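Local structure of uncharacterized protein Atu1656 (Agrobacterium tumefaciens, 2OJH) at residues 18-23 with 37-42; 24-29 with 285-290; 44-49 with 57-62; 63-68 with 75-80. The protein is of unknown function but belongs to the TolB family and folds as a six-bladed beta-propeller, a shape often used to bind partner molecules. One frame throughout, in Å; residues are numbered along the deposited sequence.

Interaction 1: 18-23 with 37-42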
loop_
_atom_site.group_PDB
_atom_site.type_symbol
_atom_site.label_atom_id
_atom_site.label_comp_id
_atom_site.label_asym_id
_atom_site.label_seq_id
_atom_site.Cartn_x
_atom_site.Cartn_y
_atom_site.Cartn_z
ATOM N N GLY A 18 9.296 13.133 -24.522
ATOM C CA GLY A 18 8.814 11.813 -24.002
ATOM C C GLY A 18 7.329 11.953 -23.748
ATOM O O GLY A 18 6.890 12.993 -23.235
ATOM N N SER A 19 6.534 10.947 -24.113
ATOM C CA SER A 19 5.094 11.012 -23.820
ATOM C C SER A 19 4.839 10.646 -22.353
ATOM O O SER A 19 5.693 10.056 -21.697
ATOM C CB SER A 19 4.282 10.140 -24.783
ATOM O OG SER A 19 4.624 8.783 -24.605
HETATM N N MSE A 20 3.677 11.021 -21.823
HETATM C CA MSE A 20 3.418 10.763 -20.406
HETATM C C MSE A 20 3.317 9.269 -20.129
HETATM O O MSE A 20 2.764 8.514 -20.928
HETATM C CB MSE A 20 2.181 11.507 -19.903
HETATM C CG MSE A 20 2.272 13.014 -20.050
HETATM SE SE MSE A 20 3.837 13.825 -19.194
HETATM C CE MSE A 20 5.086 13.969 -20.698
ATOM N N ARG A 21 3.881 8.863 -19.002
ATOM C CA ARG A 21 3.800 7.474 -18.553
ATOM C C ARG A 21 2.991 7.307 -17.280
ATOM O O ARG A 21 2.259 6.332 -17.147
ATOM C CB ARG A 21 5.208 6.898 -18.322
ATOM C CG ARG A 21 5.221 5.470 -17.802
ATOM C CD ARG A 21 4.790 4.467 -18.861
ATOM N NE ARG A 21 5.179 3.114 -18.459
ATOM C CZ ARG A 21 4.334 2.108 -18.256
ATOM N NH1 ARG A 21 3.029 2.283 -18.445
ATOM N NH2 ARG A 21 4.810 0.917 -17.873
ATOM N N SER A 22 3.166 8.229 -16.329
ATOM C CA SER A 22 2.457 8.181 -15.066
ATOM C C SER A 22 1.698 9.483 -14.869
ATOM O O SER A 22 2.202 10.552 -15.216
ATOM C CB SER A 22 3.414 8.013 -13.869
ATOM O OG SER A 22 4.398 7.019 -14.100
ATOM N N SER A 23 0.493 9.352 -14.302
ATOM C CA SER A 23 -0.360 10.461 -13.887
ATOM C C SER A 23 -0.707 10.238 -12.422
ATOM O O SER A 23 -1.455 9.321 -12.077
ATOM C CB SER A 23 -1.636 10.508 -14.736
ATOM O OG SER A 23 -2.416 11.660 -14.439
ATOM N N VAL A 37 -2.428 15.669 -10.076
ATOM C CA VAL A 37 -1.367 16.344 -9.344
ATOM C C VAL A 37 -0.144 16.559 -10.224
ATOM O O VAL A 37 0.442 17.637 -10.220
ATOM C CB VAL A 37 -0.954 15.525 -8.108
ATOM C CG1 VAL A 37 0.107 16.275 -7.308
ATOM C CG2 VAL A 37 -2.163 15.296 -7.244
ATOM N N TRP A 38 0.251 15.531 -10.970
ATOM C CA TRP A 38 1.486 15.590 -11.757
ATOM C C TRP A 38 1.517 14.452 -12.766
ATOM O O TRP A 38 1.168 13.320 -12.416
ATOM C CB TRP A 38 2.684 15.435 -10.816
ATOM C CG TRP A 38 3.992 15.756 -11.435
ATOM C CD1 TRP A 38 4.371 16.950 -11.988
ATOM C CD2 TRP A 38 5.112 14.886 -11.535
ATOM N NE1 TRP A 38 5.669 16.858 -12.449
ATOM C CE2 TRP A 38 6.150 15.607 -12.174
ATOM C CE3 TRP A 38 5.350 13.570 -11.136
ATOM C CZ2 TRP A 38 7.409 15.053 -12.428
ATOM C CZ3 TRP A 38 6.629 13.005 -11.384
ATOM C CH2 TRP A 38 7.628 13.750 -12.044
ATOM N N GLN A 39 1.924 14.756 -14.003
ATOM C CA GLN A 39 2.167 13.736 -15.025
ATOM C C GLN A 39 3.625 13.735 -15.382
ATOM O O GLN A 39 4.280 14.791 -15.348
ATOM C CB GLN A 39 1.303 13.955 -16.264
ATOM C CG GLN A 39 -0.195 13.951 -15.916
ATOM C CD GLN A 39 -1.074 13.855 -17.119
ATOM O OE1 GLN A 39 -0.693 14.285 -18.215
ATOM N NE2 GLN A 39 -2.285 13.313 -16.926
ATOM N N THR A 40 4.149 12.559 -15.729
ATOM C CA THR A 40 5.574 12.416 -16.048
ATOM C C THR A 40 5.793 11.287 -17.046
ATOM O O THR A 40 5.027 10.326 -17.054
ATOM C CB THR A 40 6.426 12.180 -14.762
ATOM O OG1 THR A 40 7.802 11.925 -15.100
ATOM C CG2 THR A 40 5.882 11.034 -13.951
ATOM N N PRO A 41 6.826 11.413 -17.899
ATOM C CA PRO A 41 7.245 10.271 -18.728
ATOM C C PRO A 41 7.996 9.183 -17.932
ATOM O O PRO A 41 8.262 8.117 -18.462
ATOM C CB PRO A 41 8.155 10.920 -19.775
ATOM C CG PRO A 41 8.754 12.078 -19.049
ATOM C CD PRO A 41 7.648 12.606 -18.170
ATOM N N GLU A 42 8.312 9.466 -16.674
ATOM C CA GLU A 42 8.931 8.483 -15.795
ATOM C C GLU A 42 7.883 7.541 -15.203
ATOM O O GLU A 42 6.674 7.778 -15.331
ATOM C CB GLU A 42 9.711 9.185 -14.677
ATOM C CG GLU A 42 10.696 10.248 -15.184
ATOM C CD GLU A 42 11.877 9.664 -15.944
ATOM O OE1 GLU A 42 12.258 8.503 -15.685
ATOM O OE2 GLU A 42 12.437 10.372 -16.805
#
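M20, deposited as selenomethionine, bends over the end of strand 33-40 where 18-23 runs in to pair with it. CG stands beside its own backbone N (chi1 -59°). CB is only loosely near the carbonyl of T40, CG reaches the amide oxygen of Q39 (CG to OE1 3.7 Å), SE passes the backbone N of T40, and CE ends against the proline ring, CE to P41 CD 3.8 Å. A long, flexible, apolar chain suits such a path across backbone and ring atoms.

Next to it is a classic beta bulge: R21 N and S22 N both donate to T40 O, at 2.7 and 2.9 Å, while T40 N returns one bond to S22 O. S22 OG donates in the carbonyl plane to E42 O at 2.7 Å and also meets F44 N; S23 OG accepts from Q39 NE2 at 3.0 Å and pairs with E25 as well. The guanidinium of R21 turns away to D246. A small hydroxyl able to donate and accept lets S22 tie the turn backbone, S23 and Q39 link side chain to side chain, and the chemistry implies a hairpin end held mainly by polar bonds, with M20 packing on P41 beside them.

Interaction 2: 24-29 with 285-290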
loop_
_atom_site.group_PDB
_atom_site.type_symbol
_atom_site.label_atom_id
_atom_site.label_comp_id
_atom_site.label_asym_id
_atom_site.label_seq_id
_atom_site.Cartn_x
_atom_site.Cartn_y
_atom_site.Cartn_z
ATOM N N ILE A 24 -0.105 11.051 -11.561
ATOM C CA ILE A 24 -0.370 11.006 -10.131
ATOM C C ILE A 24 -1.671 11.809 -9.899
ATOM O O ILE A 24 -1.762 12.996 -10.250
ATOM C CB ILE A 24 0.833 11.566 -9.289
ATOM C CG1 ILE A 24 2.118 10.723 -9.485
ATOM C CG2 ILE A 24 0.500 11.489 -7.807
ATOM C CD1 ILE A 24 2.783 10.818 -10.802
ATOM N N GLU A 25 -2.674 11.133 -9.354
ATOM C CA GLU A 25 -4.031 11.675 -9.281
ATOM C C GLU A 25 -4.664 11.501 -7.904
ATOM O O GLU A 25 -4.235 10.662 -7.127
ATOM C CB GLU A 25 -4.879 11.005 -10.355
ATOM C CG GLU A 25 -4.402 11.336 -11.782
ATOM C CD GLU A 25 -5.214 10.674 -12.888
ATOM O OE1 GLU A 25 -6.249 10.047 -12.601
ATOM O OE2 GLU A 25 -4.804 10.794 -14.072
ATOM N N ILE A 26 -5.708 12.279 -7.613
ATOM C CA ILE A 26 -6.441 12.157 -6.356
ATOM C C ILE A 26 -7.911 12.063 -6.682
ATOM O O ILE A 26 -8.374 12.735 -7.603
ATOM C CB ILE A 26 -6.190 13.409 -5.511
ATOM C CG1 ILE A 26 -4.769 13.360 -4.928
ATOM C CG2 ILE A 26 -7.277 13.570 -4.447
ATOM C CD1 ILE A 26 -4.303 14.765 -4.436
ATOM N N PHE A 27 -8.634 11.187 -5.987
ATOM C CA PHE A 27 -10.068 11.056 -6.189
ATOM C C PHE A 27 -10.713 11.316 -4.835
ATOM O O PHE A 27 -10.279 10.770 -3.796
ATOM C CB PHE A 27 -10.409 9.656 -6.654
ATOM C CG PHE A 27 -11.863 9.447 -6.994
ATOM C CD1 PHE A 27 -12.358 9.837 -8.218
ATOM C CD2 PHE A 27 -12.723 8.813 -6.087
ATOM C CE1 PHE A 27 -13.725 9.646 -8.552
ATOM C CE2 PHE A 27 -14.049 8.605 -6.390
ATOM C CZ PHE A 27 -14.565 9.016 -7.639
ATOM N N ASN A 28 -11.741 12.158 -4.859
ATOM C CA ASN A 28 -12.487 12.484 -3.661
ATOM C C ASN A 28 -13.729 11.607 -3.672
ATOM O O ASN A 28 -14.557 11.710 -4.568
ATOM C CB ASN A 28 -12.825 13.982 -3.628
ATOM C CG ASN A 28 -13.602 14.386 -2.369
ATOM O OD1 ASN A 28 -14.603 13.765 -2.027
ATOM N ND2 ASN A 28 -13.141 15.443 -1.685
ATOM N N ILE A 29 -13.854 10.722 -2.683
ATOM C CA ILE A 29 -14.992 9.817 -2.650
ATOM C C ILE A 29 -16.307 10.457 -2.190
ATOM O O ILE A 29 -17.373 9.876 -2.383
ATOM C CB ILE A 29 -14.712 8.536 -1.807
ATOM C CG1 ILE A 29 -14.539 8.871 -0.312
ATOM C CG2 ILE A 29 -13.508 7.742 -2.373
ATOM C CD1 ILE A 29 -14.873 7.632 0.640
ATOM N N GLU A 285 -10.477 11.466 0.483
ATOM C CA GLU A 285 -9.768 11.399 -0.796
ATOM C C GLU A 285 -8.660 10.381 -0.712
ATOM O O GLU A 285 -8.091 10.168 0.366
ATOM C CB GLU A 285 -9.141 12.756 -1.159
ATOM C CG GLU A 285 -10.133 13.878 -1.198
ATOM C CD GLU A 285 -9.538 15.225 -1.582
ATOM O OE1 GLU A 285 -8.421 15.560 -1.148
ATOM O OE2 GLU A 285 -10.245 15.960 -2.287
ATOM N N PHE A 286 -8.363 9.745 -1.838
ATOM C CA PHE A 286 -7.157 8.916 -1.896
ATOM C C PHE A 286 -6.296 9.254 -3.123
ATOM O O PHE A 286 -6.825 9.717 -4.155
ATOM C CB PHE A 286 -7.542 7.426 -1.838
ATOM C CG PHE A 286 -8.375 6.977 -2.997
ATOM C CD1 PHE A 286 -7.754 6.628 -4.179
ATOM C CD2 PHE A 286 -9.772 6.874 -2.892
ATOM C CE1 PHE A 286 -8.478 6.221 -5.274
ATOM C CE2 PHE A 286 -10.533 6.450 -3.990
ATOM C CZ PHE A 286 -9.897 6.121 -5.178
ATOM N N ALA A 287 -4.977 9.021 -3.013
ATOM C CA ALA A 287 -4.040 9.193 -4.112
ATOM C C ALA A 287 -3.830 7.846 -4.830
ATOM O O ALA A 287 -3.950 6.781 -4.211
ATOM C CB ALA A 287 -2.675 9.761 -3.579
ATOM N N TYR A 288 -3.560 7.915 -6.133
ATOM C CA TYR A 288 -3.345 6.732 -6.979
ATOM C C TYR A 288 -2.564 7.145 -8.242
ATOM O O TYR A 288 -2.436 8.346 -8.538
ATOM C CB TYR A 288 -4.687 6.055 -7.330
ATOM C CG TYR A 288 -5.572 6.911 -8.205
ATOM C CD1 TYR A 288 -6.350 7.939 -7.655
ATOM C CD2 TYR A 288 -5.613 6.712 -9.601
ATOM C CE1 TYR A 288 -7.141 8.764 -8.478
ATOM C CE2 TYR A 288 -6.391 7.525 -10.422
ATOM C CZ TYR A 288 -7.165 8.530 -9.846
ATOM O OH TYR A 288 -7.907 9.344 -10.640
ATOM N N VAL A 289 -2.018 6.170 -8.974
ATOM C CA VAL A 289 -1.337 6.459 -10.236
ATOM C C VAL A 289 -2.068 5.758 -11.348
ATOM O O VAL A 289 -2.299 4.561 -11.268
ATOM C CB VAL A 289 0.148 6.011 -10.261
ATOM C CG1 VAL A 289 0.898 6.619 -11.484
ATOM C CG2 VAL A 289 0.868 6.411 -8.944
ATOM N N ARG A 290 -2.417 6.526 -12.374
ATOM C CA ARG A 290 -2.977 6.013 -13.609
ATOM C C ARG A 290 -1.791 5.971 -14.579
ATOM O O ARG A 290 -0.939 6.860 -14.569
ATOM C CB ARG A 290 -4.075 6.988 -14.095
ATOM C CG ARG A 290 -4.624 6.776 -15.507
ATOM C CD ARG A 290 -5.501 7.995 -15.949
ATOM N NE ARG A 290 -6.514 8.277 -14.937
ATOM C CZ ARG A 290 -7.704 7.691 -14.883
ATOM N NH1 ARG A 290 -8.066 6.806 -15.812
ATOM N NH2 ARG A 290 -8.551 8.001 -13.904
#
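E25 meets Y288 and R290 in the seam that closes the beta-propeller: a strand from the start of the chain pairs antiparallel with one from its end, a Velcro closure. The E25 carboxylate takes R290 NE on the syn side of OE1 at 2.9 Å, a salt bridge with the two flat groups nearly coplanar. Y288 OH lies 2.7 Å from the same E25 OE1, a weak contact, and its ring receives E25 CB over one face, CB to centroid 3.8 Å. Tyrosine suits the place by offering a hydroxyl and an apolar face.

F27 and F286 lie side by side; F27 CB sits over the F286 ring, and I29 CG2 touches that ring's edge at CE2, 3.6 Å away. Backbone bonds pairing E25 with Y288 and F27 with F286 hold these side chains on one face of the sheet. Farther out, S23 OG binds E25 OE2, giving both oxygens partners, and F265 meets the rings of F27 and Y288. On the opposite face, I26 and A287 pack toward strand 45-49. Beside them N28, whose OD1 accepts from R30 N and T31 N, donates through ND2 to the anti side of E285 OE2 at 3.0 Å, 31° out of the carboxylate plane.

Interaction 3: 44-49 with 57-62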
loop_
_atom_site.group_PDB
_atom_site.type_symbol
_atom_site.label_atom_id
_atom_site.label_comp_id
_atom_site.label_asym_id
_atom_site.label_seq_id
_atom_site.Cartn_x
_atom_site.Cartn_y
_atom_site.Cartn_z
ATOM N N PHE A 44 6.359 6.366 -11.909
ATOM C CA PHE A 44 6.224 6.707 -10.502
ATOM C C PHE A 44 5.128 5.827 -9.955
ATOM O O PHE A 44 4.168 5.516 -10.676
ATOM C CB PHE A 44 5.859 8.180 -10.314
ATOM C CG PHE A 44 7.042 9.070 -10.169
ATOM C CD1 PHE A 44 7.906 9.289 -11.243
ATOM C CD2 PHE A 44 7.326 9.650 -8.938
ATOM C CE1 PHE A 44 9.016 10.111 -11.112
ATOM C CE2 PHE A 44 8.450 10.473 -8.796
ATOM C CZ PHE A 44 9.290 10.694 -9.879
ATOM N N GLU A 45 5.266 5.424 -8.690
ATOM C CA GLU A 45 4.419 4.359 -8.149
ATOM C C GLU A 45 3.932 4.588 -6.738
ATOM O O GLU A 45 4.618 5.207 -5.936
ATOM C CB GLU A 45 5.185 3.012 -8.221
ATOM C CG GLU A 45 5.567 2.647 -9.677
ATOM C CD GLU A 45 6.171 1.283 -9.837
ATOM O OE1 GLU A 45 5.394 0.307 -9.905
ATOM O OE2 GLU A 45 7.423 1.186 -9.962
ATOM N N ALA A 46 2.745 4.060 -6.438
ATOM C CA ALA A 46 2.377 3.751 -5.027
ATOM C C ALA A 46 2.415 4.913 -4.023
ATOM O O ALA A 46 3.212 4.930 -3.052
ATOM C CB ALA A 46 3.211 2.525 -4.513
ATOM N N PRO A 47 1.537 5.911 -4.236
ATOM C CA PRO A 47 1.573 7.085 -3.354
ATOM C C PRO A 47 1.053 6.800 -1.924
ATOM O O PRO A 47 0.040 6.094 -1.752
ATOM C CB PRO A 47 0.651 8.080 -4.084
ATOM C CG PRO A 47 -0.326 7.211 -4.832
ATOM C CD PRO A 47 0.497 6.018 -5.280
ATOM N N ASN A 48 1.774 7.332 -0.931
ATOM C CA ASN A 48 1.242 7.591 0.417
ATOM C C ASN A 48 0.863 9.069 0.512
ATOM O O ASN A 48 1.361 9.901 -0.251
ATOM C CB ASN A 48 2.330 7.429 1.510
ATOM C CG ASN A 48 3.005 6.079 1.511
ATOM O OD1 ASN A 48 4.227 6.007 1.450
ATOM N ND2 ASN A 48 2.229 4.998 1.581
ATOM N N TRP A 49 0.013 9.402 1.484
ATOM C CA TRP A 49 -0.383 10.778 1.703
ATOM C C TRP A 49 0.039 11.152 3.094
ATOM O O TRP A 49 -0.318 10.452 4.045
ATOM C CB TRP A 49 -1.903 10.881 1.577
ATOM C CG TRP A 49 -2.452 12.273 1.290
ATOM C CD1 TRP A 49 -2.091 13.473 1.883
ATOM C CD2 TRP A 49 -3.508 12.581 0.369
ATOM N NE1 TRP A 49 -2.877 14.500 1.380
ATOM C CE2 TRP A 49 -3.753 13.973 0.454
ATOM C CE3 TRP A 49 -4.299 11.798 -0.501
ATOM C CZ2 TRP A 49 -4.739 14.614 -0.330
ATOM C CZ3 TRP A 49 -5.267 12.435 -1.279
ATOM C CH2 TRP A 49 -5.482 13.828 -1.181
ATOM N N LEU A 57 3.988 10.790 -0.954
ATOM C CA LEU A 57 5.245 10.050 -0.988
ATOM C C LEU A 57 5.156 8.920 -2.026
ATOM O O LEU A 57 4.305 8.001 -1.924
ATOM C CB LEU A 57 5.613 9.536 0.408
ATOM C CG LEU A 57 6.998 8.888 0.568
ATOM C CD1 LEU A 57 8.106 9.938 0.524
ATOM C CD2 LEU A 57 7.026 8.087 1.872
ATOM N N LEU A 58 5.998 9.022 -3.050
ATOM C CA LEU A 58 5.999 8.072 -4.172
ATOM C C LEU A 58 7.373 7.409 -4.321
ATOM O O LEU A 58 8.395 7.974 -3.931
ATOM C CB LEU A 58 5.735 8.802 -5.500
ATOM C CG LEU A 58 4.363 9.323 -5.970
ATOM C CD1 LEU A 58 3.463 8.285 -6.575
ATOM C CD2 LEU A 58 3.631 10.200 -4.932
ATOM N N ASN A 59 7.412 6.238 -4.947
ATOM C CA ASN A 59 8.715 5.734 -5.395
ATOM C C ASN A 59 8.848 5.722 -6.909
ATOM O O ASN A 59 7.858 5.576 -7.657
ATOM C CB ASN A 59 9.043 4.348 -4.804
ATOM C CG ASN A 59 8.011 3.314 -5.176
ATOM O OD1 ASN A 59 6.900 3.336 -4.667
ATOM N ND2 ASN A 59 8.368 2.420 -6.078
ATOM N N SER A 60 10.094 5.818 -7.346
ATOM C CA SER A 60 10.416 5.699 -8.750
ATOM C C SER A 60 11.848 5.196 -8.909
ATOM O O SER A 60 12.809 5.826 -8.426
ATOM C CB SER A 60 10.244 7.050 -9.447
ATOM O OG SER A 60 10.577 6.955 -10.826
ATOM N N GLU A 61 11.970 4.065 -9.597
ATOM C CA GLU A 61 13.272 3.484 -9.950
ATOM C C GLU A 61 14.168 3.295 -8.722
ATOM O O GLU A 61 15.366 3.586 -8.760
ATOM C CB GLU A 61 13.969 4.329 -11.030
ATOM C CG GLU A 61 13.117 4.586 -12.273
ATOM C CD GLU A 61 12.887 3.336 -13.122
ATOM O OE1 GLU A 61 13.667 2.364 -12.988
ATOM O OE2 GLU A 61 11.930 3.321 -13.939
ATOM N N GLY A 62 13.558 2.827 -7.634
ATOM C CA GLY A 62 14.272 2.503 -6.397
ATOM C C GLY A 62 14.474 3.626 -5.391
ATOM O O GLY A 62 15.006 3.392 -4.293
HETATM O O HOH W 1 9.597 3.145 -10.881
#
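E45 with N59 and N48 with L57 are the hydrogen-bonded pairs of an antiparallel hairpin on the inner side of a propeller blade. Between the two pairs the register slips by one residue, a beta bulge in which A46 takes left-handed backbone angles. P47, which has no N-H to donate, follows, and the next pair is made by N48 N, which donates to L57 O at 2.8 Å.

Around the bulge L58 does the filling. Its CD1 touches E45 O at 3.3 Å, CD2 lies against the proline at P47 CB, and its CB meets the edge of the F44 ring at CD2, 3.9 Å away. The face of that ring is taken by S60, whose CB stands almost exactly over the centre, 3.6 Å from the F44 centroid. A small residue suits this close CH-pi contact, and its OG is bonded to L43 O.

The face bearing E45, N48 and N59 carries the polar groups, beside L57. N59 OD1 bonds H90, which also meets N48 OD1. E45 OE1 forms a salt bridge with R245, while OE2 accepts from a water that in turn accepts from E61 N. Two neighbouring strands joined in this way, opening a four-stranded antiparallel meander, are typical of a beta-propeller blade and fit the WD40-like repeat of this family.

Interaction 4: 63-68 with 75-80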
loop_
_atom_site.group_PDB
_atom_site.type_symbol
_atom_site.label_atom_id
_atom_site.label_comp_id
_atom_site.label_asym_id
_atom_site.label_seq_id
_atom_site.Cartn_x
_atom_site.Cartn_y
_atom_site.Cartn_z
ATOM N N LEU A 63 14.058 4.837 -5.754
ATOM C CA LEU A 63 14.220 6.016 -4.909
ATOM C C LEU A 63 12.886 6.542 -4.427
ATOM O O LEU A 63 11.850 6.295 -5.063
ATOM C CB LEU A 63 14.958 7.111 -5.669
ATOM C CG LEU A 63 16.409 6.783 -6.097
ATOM C CD1 LEU A 63 16.976 7.971 -6.860
ATOM C CD2 LEU A 63 17.314 6.470 -4.897
ATOM N N LEU A 64 12.896 7.253 -3.300
ATOM C CA LEU A 64 11.652 7.838 -2.779
ATOM C C LEU A 64 11.599 9.338 -3.053
ATOM O O LEU A 64 12.621 10.026 -2.946
ATOM C CB LEU A 64 11.544 7.653 -1.265
ATOM C CG LEU A 64 11.040 6.367 -0.645
ATOM C CD1 LEU A 64 10.923 6.676 0.836
ATOM C CD2 LEU A 64 9.680 5.998 -1.212
ATOM N N TYR A 65 10.395 9.842 -3.335
ATOM C CA TYR A 65 10.189 11.265 -3.614
ATOM C C TYR A 65 8.970 11.859 -2.906
ATOM O O TYR A 65 7.909 11.225 -2.844
ATOM C CB TYR A 65 10.000 11.482 -5.121
ATOM C CG TYR A 65 11.174 11.089 -5.968
ATOM C CD1 TYR A 65 11.339 9.778 -6.396
ATOM C CD2 TYR A 65 12.104 12.038 -6.378
ATOM C CE1 TYR A 65 12.439 9.407 -7.189
ATOM C CE2 TYR A 65 13.190 11.681 -7.188
ATOM C CZ TYR A 65 13.346 10.359 -7.577
ATOM O OH TYR A 65 14.410 9.981 -8.366
ATOM N N ARG A 66 9.108 13.094 -2.420
ATOM C CA ARG A 66 7.953 13.861 -1.936
ATOM C C ARG A 66 7.425 14.784 -3.053
ATOM O O ARG A 66 8.205 15.474 -3.716
ATOM C CB ARG A 66 8.327 14.711 -0.712
ATOM C CG ARG A 66 8.824 13.926 0.490
ATOM C CD ARG A 66 9.166 14.846 1.660
ATOM N NE ARG A 66 10.204 14.240 2.504
ATOM C CZ ARG A 66 11.524 14.443 2.358
ATOM N NH1 ARG A 66 12.393 13.852 3.183
ATOM N NH2 ARG A 66 11.989 15.226 1.381
ATOM N N LEU A 67 6.107 14.782 -3.256
ATOM C CA LEU A 67 5.453 15.703 -4.193
ATOM C C LEU A 67 4.457 16.562 -3.423
ATOM O O LEU A 67 3.449 16.037 -2.924
ATOM C CB LEU A 67 4.717 14.937 -5.280
ATOM C CG LEU A 67 5.512 14.261 -6.398
ATOM C CD1 LEU A 67 6.395 13.081 -5.922
ATOM C CD2 LEU A 67 4.492 13.764 -7.403
ATOM N N SER A 68 4.760 17.855 -3.301
ATOM C CA SER A 68 3.908 18.782 -2.561
ATOM C C SER A 68 2.562 18.994 -3.241
ATOM O O SER A 68 2.491 19.154 -4.451
ATOM C CB SER A 68 4.604 20.126 -2.378
ATOM O OG SER A 68 3.807 20.962 -1.571
ATOM N N PRO A 75 8.791 16.303 -8.016
ATOM C CA PRO A 75 9.285 15.336 -7.044
ATOM C C PRO A 75 10.574 15.794 -6.400
ATOM O O PRO A 75 11.496 16.220 -7.086
ATOM C CB PRO A 75 9.553 14.093 -7.895
ATOM C CG PRO A 75 8.634 14.230 -9.028
ATOM C CD PRO A 75 8.663 15.704 -9.349
ATOM N N GLU A 76 10.618 15.708 -5.083
ATOM C CA GLU A 76 11.788 16.043 -4.298
ATOM C C GLU A 76 12.354 14.735 -3.718
ATOM O O GLU A 76 11.660 14.024 -2.989
ATOM C CB GLU A 76 11.372 16.985 -3.182
ATOM C CG GLU A 76 12.460 17.247 -2.156
ATOM C CD GLU A 76 11.942 17.935 -0.889
ATOM O OE1 GLU A 76 10.908 17.493 -0.317
ATOM O OE2 GLU A 76 12.588 18.916 -0.460
ATOM N N LYS A 77 13.603 14.410 -4.056
ATOM C CA LYS A 77 14.186 13.126 -3.652
ATOM C C LYS A 77 14.420 13.075 -2.148
ATOM O O LYS A 77 14.984 14.020 -1.567
ATOM C CB LYS A 77 15.501 12.841 -4.402
ATOM C CG LYS A 77 15.981 11.370 -4.287
ATOM C CD LYS A 77 17.384 11.196 -4.843
ATOM C CE LYS A 77 18.441 11.880 -3.963
ATOM N NZ LYS A 77 18.964 11.000 -2.866
ATOM N N VAL A 78 13.998 11.968 -1.542
ATOM C CA VAL A 78 14.215 11.675 -0.120
ATOM C C VAL A 78 15.572 10.984 0.059
ATOM O O VAL A 78 15.887 10.014 -0.652
ATOM C CB VAL A 78 13.073 10.763 0.427
ATOM C CG1 VAL A 78 13.286 10.394 1.901
ATOM C CG2 VAL A 78 11.747 11.450 0.246
ATOM N N ASP A 79 16.376 11.493 0.990
ATOM C CA ASP A 79 17.608 10.823 1.422
ATOM C C ASP A 79 17.227 9.543 2.185
ATOM O O ASP A 79 16.802 9.611 3.343
ATOM C CB ASP A 79 18.418 11.769 2.323
ATOM C CG ASP A 79 19.764 11.179 2.770
ATOM O OD1 ASP A 79 20.121 10.063 2.341
ATOM O OD2 ASP A 79 20.477 11.854 3.566
ATOM N N THR A 80 17.367 8.391 1.523
ATOM C CA THR A 80 17.129 7.070 2.113
ATOM C C THR A 80 18.484 6.387 2.403
ATOM O O THR A 80 18.551 5.186 2.626
ATOM C CB THR A 80 16.270 6.167 1.184
ATOM O OG1 THR A 80 16.799 6.215 -0.147
ATOM C CG2 THR A 80 14.804 6.630 1.144
HETATM O O HOH W 2 15.253 7.866 -2.009
HETATM O O HOH W 3 15.363 14.028 2.733
#
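R66 and E76 find each other through different first torsions: in R66, CG lies beside the backbone N (chi1 -60°) and the chain then runs extended to NE, whereas in E76, CG is anti to its own N (chi1 171°). The result is a salt bridge at the blade surface, R66 NH2 to E76 OE1 3.0 Å, whose hydrogen bond is weak, bent to 145° at the hydrogen, with the guanidinium and carboxylate planes steeply inclined to each other. V78 lies across the arginine at about a right angle, with CG2 over the middle of one guanidinium face, 3.7 Å from CZ. A branched aliphatic residue suits that place, covering the flat cation while the edge keeps its polar partners: Y99 OH at NE, and S117 O and a water at NH1. The same water accepts from D79 N.

Behind this, R66 and E76 exchange two backbone bonds, and V78 N donates to L64 O at 2.8 Å. Another water binds L64 N, V78 O and T80 OG1, which is also hydrogen-bonded to A83 O, bridging the strands where direct pairing stops. L64 packs by CB against V78 CB and by CD1 against T80 CG2, both at 3.9 Å. On the opposite face, Y65 CD2 touches P75 CB at 3.6 Å, and Y65 CE2 meets K77 CB.

This is the outer hairpin of its blade. Strand 63-68 also pairs with strand 55-60 on its inner side, W38 of strand 33-40 packs on L67 and P75, and Y99 of strand 98-103 lies against V78, placing the hairpin between two neighbouring blades.

From the N terminus, interaction 1 opens first, and before it closes at 37-42 the chain has already passed through 24-29, the first half of interaction 2. The two therefore cross, sharing strand 22-28 in one sheet between strands 33-40 and 285-291. Interactions 3 and 4 follow in series, each closing a short hairpin loop of the next blade, with strands 55-60 and 63-68 adjacent in its sheet. Both nest inside the long loop that interaction 2 shuts only at 285-290, joining the two ends of the propeller. Packing of W38 on F44, and of P47 on A287, ties the closing blade to its neighbour.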